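Local coordinates for DNA primase (Aquifex aeolicus, PDB 2AU3), which probably synthesises, as a DnaG-family RNA polymerase, the short RNA primers from which DNA polymerase starts during DNA replication, at residues A280-L283 with S284-T287; R368-R371 with Y372-F376. All coordinates share one frame; numbering follows the deposited sequence.

Interaction 1: A280-L283 with S284-T287; sequences ANLL and SKFT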
ATOM      1  N   ALA A 280      -4.454 -12.850  -1.186  1.00 15.60           N
ATOM      2  CA  ALA A 280      -3.675 -13.780  -2.004  1.00 15.49           C
ATOM      3  C   ALA A 280      -4.229 -13.849  -3.449  1.00 15.17           C
ATOM      4  O   ALA A 280      -3.462 -13.791  -4.403  1.00 15.32           O
ATOM      5  CB  ALA A 280      -3.609 -15.142  -1.366  1.00 13.99           C
ATOM      6  N   ASN A 281      -5.551 -13.962  -3.595  1.00 16.41           N
ATOM      7  CA  ASN A 281      -6.215 -13.882  -4.903  1.00 16.43           C
ATOM      8  C   ASN A 281      -5.832 -12.586  -5.626  1.00 16.76           C
ATOM      9  O   ASN A 281      -5.465 -12.616  -6.788  1.00 17.63           O
ATOM     10  CB  ASN A 281      -7.752 -13.919  -4.767  1.00 16.97           C
ATOM     11  CG  ASN A 281      -8.302 -15.284  -4.274  1.00 16.66           C
ATOM     12  OD1 ASN A 281      -9.479 -15.396  -3.967  1.00 15.96           O
ATOM     13  ND2 ASN A 281      -7.448 -16.288  -4.180  1.00 12.63           N
ATOM     14  N   LEU A 282      -5.970 -11.439  -4.946  1.00 16.83           N
ATOM     15  CA  LEU A 282      -5.613 -10.156  -5.546  1.00 16.73           C
ATOM     16  C   LEU A 282      -4.139 -10.146  -5.991  1.00 16.47           C
ATOM     17  O   LEU A 282      -3.811  -9.767  -7.126  1.00 15.89           O
ATOM     18  CB  LEU A 282      -5.914  -8.991  -4.583  1.00 17.19           C
ATOM     19  CG  LEU A 282      -5.359  -7.608  -4.971  1.00 15.83           C
ATOM     20  CD1 LEU A 282      -6.113  -7.029  -6.216  1.00 16.93           C
ATOM     21  CD2 LEU A 282      -5.453  -6.628  -3.764  1.00 17.99           C
ATOM     22  N   LEU A 283      -3.243 -10.592  -5.116  1.00 16.20           N
ATOM     23  CA  LEU A 283      -1.824 -10.626  -5.491  1.00 15.67           C
ATOM     24  C   LEU A 283      -1.601 -11.458  -6.756  1.00 16.57           C
ATOM     25  O   LEU A 283      -0.810 -11.061  -7.630  1.00 17.00           O
ATOM     26  CB  LEU A 283      -0.960 -11.162  -4.335  1.00 15.74           C
ATOM     27  CG  LEU A 283       0.574 -11.135  -4.433  1.00 16.40           C
ATOM     28  CD1 LEU A 283       1.119  -9.816  -5.006  1.00 16.15           C
ATOM     29  CD2 LEU A 283       1.210 -11.434  -3.033  1.00 16.18           C
ATOM     30  N   SER A 284      -2.320 -12.583  -6.872  1.00 16.48           N
ATOM     31  CA  SER A 284      -2.157 -13.493  -8.016  1.00 18.43           C
ATOM     32  C   SER A 284      -2.502 -12.859  -9.364  1.00 18.46           C
ATOM     33  O   SER A 284      -2.019 -13.302 -10.399  1.00 18.77           O
ATOM     34  CB  SER A 284      -2.952 -14.766  -7.834  1.00 18.26           C
ATOM     35  OG  SER A 284      -4.338 -14.504  -7.949  1.00 19.88           O
ATOM     36  N   LYS A 285      -3.325 -11.827  -9.344  1.00 18.90           N
ATOM     37  CA  LYS A 285      -3.606 -11.058 -10.560  1.00 20.27           C
ATOM     38  C   LYS A 285      -2.382 -10.262 -11.046  1.00 20.63           C
ATOM     39  O   LYS A 285      -2.368  -9.791 -12.197  1.00 22.21           O
ATOM     40  CB  LYS A 285      -4.796 -10.096 -10.347  1.00 21.31           C
ATOM     41  CG  LYS A 285      -6.078 -10.741  -9.838  1.00 22.97           C
ATOM     42  CD  LYS A 285      -7.213  -9.683  -9.845  1.00 31.36           C
ATOM     43  CE  LYS A 285      -8.466 -10.127  -9.080  1.00 35.63           C
ATOM     44  NZ  LYS A 285      -9.152  -8.973  -8.343  1.00 37.66           N
ATOM     45  N   PHE A 286      -1.357 -10.099 -10.201  1.00 19.38           N
ATOM     46  CA  PHE A 286      -0.175  -9.298 -10.605  1.00 19.41           C
ATOM     47  C   PHE A 286       1.059 -10.125 -10.797  1.00 18.89           C
ATOM     48  O   PHE A 286       2.005  -9.701 -11.467  1.00 19.25           O
ATOM     49  CB  PHE A 286       0.115  -8.174  -9.608  1.00 19.64           C
ATOM     50  CG  PHE A 286      -0.988  -7.168  -9.529  1.00 20.48           C
ATOM     51  CD1 PHE A 286      -0.929  -6.001 -10.283  1.00 21.71           C
ATOM     52  CD2 PHE A 286      -2.129  -7.431  -8.776  1.00 19.61           C
ATOM     53  CE1 PHE A 286      -1.979  -5.073 -10.262  1.00 22.72           C
ATOM     54  CE2 PHE A 286      -3.172  -6.524  -8.752  1.00 19.88           C
ATOM     55  CZ  PHE A 286      -3.094  -5.336  -9.492  1.00 22.20           C
ATOM     56  N   THR A 287       1.064 -11.300 -10.194  1.00 17.61           N
ATOM     57  CA  THR A 287       2.229 -12.149 -10.248  1.00 18.66           C
ATOM     58  C   THR A 287       1.912 -13.599  -9.914  1.00 19.14           C
ATOM     59  O   THR A 287       0.939 -13.885  -9.211  1.00 20.30           O
ATOM     60  CB  THR A 287       3.314 -11.605  -9.294  1.00 18.45           C
ATOM     61  OG1 THR A 287       4.536 -12.312  -9.523  1.00 17.09           O
ATOM     62  CG2 THR A 287       2.948 -11.903  -7.800  1.00 17.94           C
TER

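Interaction 2: R368-R371 with Y372-F376; sequences REFR and YYLGF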
ATOM      1  N   ARG A 368       4.749 -35.074   5.872  1.00 26.97           N
ATOM      2  CA  ARG A 368       3.507 -34.476   6.356  1.00 27.33           C
ATOM      3  C   ARG A 368       3.285 -33.113   5.716  1.00 25.97           C
ATOM      4  O   ARG A 368       2.193 -32.820   5.216  1.00 24.34           O
ATOM      5  CB  ARG A 368       3.563 -34.309   7.873  1.00 28.18           C
ATOM      6  CG  ARG A 368       2.362 -34.871   8.579  1.00 33.32           C
ATOM      7  CD  ARG A 368       1.702 -33.883   9.543  1.00 38.95           C
ATOM      8  NE  ARG A 368       2.191 -34.087  10.901  1.00 39.65           N
ATOM      9  CZ  ARG A 368       1.693 -33.514  11.983  1.00 39.94           C
ATOM     10  NH1 ARG A 368       0.676 -32.657  11.909  1.00 39.52           N
ATOM     11  NH2 ARG A 368       2.229 -33.802  13.149  1.00 40.04           N
ATOM     12  N   GLU A 369       4.341 -32.292   5.736  1.00 25.21           N
ATOM     13  CA  GLU A 369       4.281 -30.927   5.222  1.00 25.52           C
ATOM     14  C   GLU A 369       4.063 -30.957   3.727  1.00 23.32           C
ATOM     15  O   GLU A 369       3.163 -30.315   3.219  1.00 21.58           O
ATOM     16  CB  GLU A 369       5.583 -30.179   5.523  1.00 26.04           C
ATOM     17  CG  GLU A 369       5.605 -29.453   6.860  1.00 32.00           C
ATOM     18  CD  GLU A 369       6.557 -28.257   6.852  1.00 38.05           C
ATOM     19  OE1 GLU A 369       7.760 -28.452   6.523  1.00 40.46           O
ATOM     20  OE2 GLU A 369       6.104 -27.131   7.179  1.00 38.01           O
ATOM     21  N   PHE A 370       4.893 -31.731   3.043  1.00 22.42           N
ATOM     22  CA  PHE A 370       4.806 -31.882   1.592  1.00 22.33           C
ATOM     23  C   PHE A 370       3.403 -32.279   1.127  1.00 22.34           C
ATOM     24  O   PHE A 370       2.827 -31.630   0.238  1.00 22.55           O
ATOM     25  CB  PHE A 370       5.818 -32.910   1.113  1.00 20.82           C
ATOM     26  CG  PHE A 370       5.921 -33.015  -0.387  1.00 22.79           C
ATOM     27  CD1 PHE A 370       6.757 -32.167  -1.099  1.00 22.64           C
ATOM     28  CD2 PHE A 370       5.217 -33.991  -1.083  1.00 24.44           C
ATOM     29  CE1 PHE A 370       6.865 -32.282  -2.494  1.00 23.22           C
ATOM     30  CE2 PHE A 370       5.321 -34.098  -2.467  1.00 23.01           C
ATOM     31  CZ  PHE A 370       6.133 -33.239  -3.164  1.00 22.72           C
ATOM     32  N   ARG A 371       2.853 -33.327   1.728  1.00 21.65           N
ATOM     33  CA  ARG A 371       1.537 -33.797   1.324  1.00 22.08           C
ATOM     34  C   ARG A 371       0.463 -32.780   1.695  1.00 21.20           C
ATOM     35  O   ARG A 371      -0.477 -32.596   0.956  1.00 20.94           O
ATOM     36  CB  ARG A 371       1.243 -35.195   1.878  1.00 22.87           C
ATOM     37  CG  ARG A 371       0.270 -35.245   3.027  1.00 26.87           C
ATOM     38  CD  ARG A 371       0.260 -36.587   3.807  1.00 33.63           C
ATOM     39  NE  ARG A 371      -0.773 -37.494   3.313  1.00 39.65           N
ATOM     40  CZ  ARG A 371      -1.295 -38.500   4.006  1.00 41.81           C
ATOM     41  NH1 ARG A 371      -0.879 -38.762   5.245  1.00 43.58           N
ATOM     42  NH2 ARG A 371      -2.228 -39.262   3.450  1.00 45.06           N
ATOM     43  N   TYR A 372       0.627 -32.102   2.826  1.00 21.00           N
ATOM     44  CA  TYR A 372      -0.269 -30.997   3.184  1.00 19.89           C
ATOM     45  C   TYR A 372      -0.222 -29.842   2.154  1.00 19.40           C
ATOM     46  O   TYR A 372      -1.250 -29.415   1.662  1.00 19.91           O
ATOM     47  CB  TYR A 372       0.051 -30.511   4.588  1.00 19.03           C
ATOM     48  CG  TYR A 372      -0.633 -29.235   5.009  1.00 20.76           C
ATOM     49  CD1 TYR A 372      -1.948 -29.243   5.482  1.00 21.99           C
ATOM     50  CD2 TYR A 372       0.048 -28.030   4.986  1.00 20.23           C
ATOM     51  CE1 TYR A 372      -2.573 -28.072   5.887  1.00 23.39           C
ATOM     52  CE2 TYR A 372      -0.559 -26.858   5.402  1.00 23.64           C
ATOM     53  CZ  TYR A 372      -1.870 -26.879   5.835  1.00 22.70           C
ATOM     54  OH  TYR A 372      -2.464 -25.712   6.234  1.00 23.10           O
ATOM     55  N   TYR A 373       0.960 -29.327   1.837  1.00 19.01           N
ATOM     56  CA  TYR A 373       1.030 -28.229   0.855  1.00 20.00           C
ATOM     57  C   TYR A 373       0.543 -28.649  -0.516  1.00 19.52           C
ATOM     58  O   TYR A 373      -0.110 -27.880  -1.221  1.00 18.26           O
ATOM     59  CB  TYR A 373       2.442 -27.661   0.741  1.00 19.54           C
ATOM     60  CG  TYR A 373       2.829 -26.856   1.925  1.00 20.91           C
ATOM     61  CD1 TYR A 373       1.970 -25.902   2.437  1.00 22.40           C
ATOM     62  CD2 TYR A 373       4.041 -27.095   2.578  1.00 22.31           C
ATOM     63  CE1 TYR A 373       2.300 -25.175   3.570  1.00 25.44           C
ATOM     64  CE2 TYR A 373       4.398 -26.374   3.698  1.00 25.11           C
ATOM     65  CZ  TYR A 373       3.526 -25.405   4.188  1.00 26.46           C
ATOM     66  OH  TYR A 373       3.856 -24.678   5.305  1.00 28.72           O
ATOM     67  N   LEU A 374       0.892 -29.871  -0.896  1.00 20.22           N
ATOM     68  CA  LEU A 374       0.438 -30.446  -2.161  1.00 22.44           C
ATOM     69  C   LEU A 374      -1.061 -30.349  -2.377  1.00 22.88           C
ATOM     70  O   LEU A 374      -1.506 -30.224  -3.531  1.00 23.68           O
ATOM     71  CB  LEU A 374       0.868 -31.905  -2.265  1.00 22.84           C
ATOM     72  CG  LEU A 374       1.374 -32.331  -3.645  1.00 26.11           C
ATOM     73  CD1 LEU A 374       2.498 -31.450  -4.096  1.00 23.94           C
ATOM     74  CD2 LEU A 374       1.770 -33.811  -3.680  1.00 25.88           C
ATOM     75  N   GLY A 375      -1.833 -30.419  -1.289  1.00 22.59           N
ATOM     76  CA  GLY A 375      -3.278 -30.435  -1.362  1.00 22.89           C
ATOM     77  C   GLY A 375      -3.894 -29.090  -1.733  1.00 23.79           C
ATOM     78  O   GLY A 375      -5.116 -28.974  -1.834  1.00 23.52           O
ATOM     79  N   PHE A 376      -3.055 -28.066  -1.920  1.00 23.61           N
ATOM     80  CA  PHE A 376      -3.550 -26.714  -2.268  1.00 24.21           C
ATOM     81  C   PHE A 376      -3.219 -26.324  -3.727  1.00 25.33           C
ATOM     82  O   PHE A 376      -3.579 -25.231  -4.206  1.00 25.38           O
ATOM     83  CB  PHE A 376      -3.026 -25.664  -1.270  1.00 23.20           C
ATOM     84  CG  PHE A 376      -3.449 -25.905   0.159  1.00 22.94           C
ATOM     85  CD1 PHE A 376      -4.742 -25.594   0.589  1.00 22.64           C
ATOM     86  CD2 PHE A 376      -2.551 -26.425   1.087  1.00 22.23           C
ATOM     87  CE1 PHE A 376      -5.142 -25.822   1.918  1.00 23.91           C
ATOM     88  CE2 PHE A 376      -2.933 -26.617   2.432  1.00 21.96           C
ATOM     89  CZ  PHE A 376      -4.231 -26.331   2.840  1.00 21.39           C
TER

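Interaction 1: A280-L283 with S284-T287
Leu283 meets the following turn with both its carbonyl and its side chain. Its O takes two backbone N-H groups, Phe286 N at 2.8 Å and Thr287 N at 3.2 Å. Thr287 N lies in the carbonyl plane, whereas Phe286 N stands 47° out of it, so the two donors reach the oxygen from different directions. The side chains of Leu283 and Thr287 run side by side, with Leu283 CD1 3.9 Å from Thr287 CG2, and both lean on Ala247 of strand 247-249.

Ser284 is gripped by the preceding turn. Its N donates to Ala280 O (3.0 Å), the i to i+4 spacing of an alpha-helix. With chi1 at 71°, its OG sits between the backbone N and the carbonyl carbon, where it turns back and gives Asn281 O a very short hydrogen bond of 2.5 Å.

Leu282 starts away from the turn, but its end swings round to Phe286. Leu282 CD1 packs 3.9 Å from Phe286 CE2, the two side chains crossing obliquely, while Leu282 O lies in the ring plane at its edge, 3.3 Å from Phe286 CD2. Leu234 of helix 234-244 touches both side chains. The helix end and the turn after it lie on the connection between parallel strands 267-270 and 289-293 of the Toprim fold, a beta-alpha-beta crossover that passes strand 247-249 lying between them in the sheet.

Interaction 2: R368-R371 with Y372-F376
Alpha-helical i to i+4 bonding links Arg368-Arg371 to Tyr372-Leu374: Tyr372 N to Arg368 O is 2.9 Å, Tyr373 N to Glu369 O is 2.8 Å with an N-H...O angle of 172°, and Leu374 N to Phe370 O is 2.9 Å. The series then fades, since Gly375 N makes a weak bond of 3.4 Å to Arg371 O.

One turn apart, Glu369 and Tyr373 lie side by side and point the same way. With chi1 at -72°, the Tyr373 ring is carried beside its own backbone N and back along the Glu369 side chain. Tyr373 OH comes within 3.8 Å of Glu369 OE2, the carboxylate and ring planes being 55° apart. Tyr372 CD2 stands 3.8 Å above one face of the Tyr373 ring, offset toward its rim. Next along, Phe376 presents its edge to a face of Tyr372, with Phe376 CE2 3.6 Å above the plane of the Tyr372 ring. Replacing Tyr373 with an alanine would probably leave the rim of Tyr372 without the ring face it rests over and open a gap beside the Glu369 carboxylate. Phe370 and Leu374 form a separate apolar pair, Phe370 CE2 touching Leu374 CD2 at 3.8 Å.

The two groups have partly different neighbours. The tyrosines and Phe376 reach helix 298-313, through Lys305, Ile308 and Pro309, and Glu369 OE2 has a long, weak ion pair with Lys305. Phe370 stacks on Phe390 and, with Leu374, packs on Leu386 of helix 380-394, while helix 351-358 receives Phe370 through Ile356 and offers Phe352 as a neighbour common to Tyr373 and Leu374.

How the interactions relate
Interaction 1 precedes interaction 2 along the chain. Their centres lie about 21 Å apart and their nearest atoms about 10 Å, so they do not touch. Residues 280-287 belong to the Toprim region; residues 368-376 belong to the helical domain of DnaG. Helix 298-313 is a neighbour common to both: Ala280 of interaction 1 packs on Leu310 and Leu311, while interaction 2 meets the same helix with its tyrosine side. Close positions on one Toprim helix therefore receive side chains from both contacts, which is consistent with the helical domain packing against the Toprim fold partly through this helix.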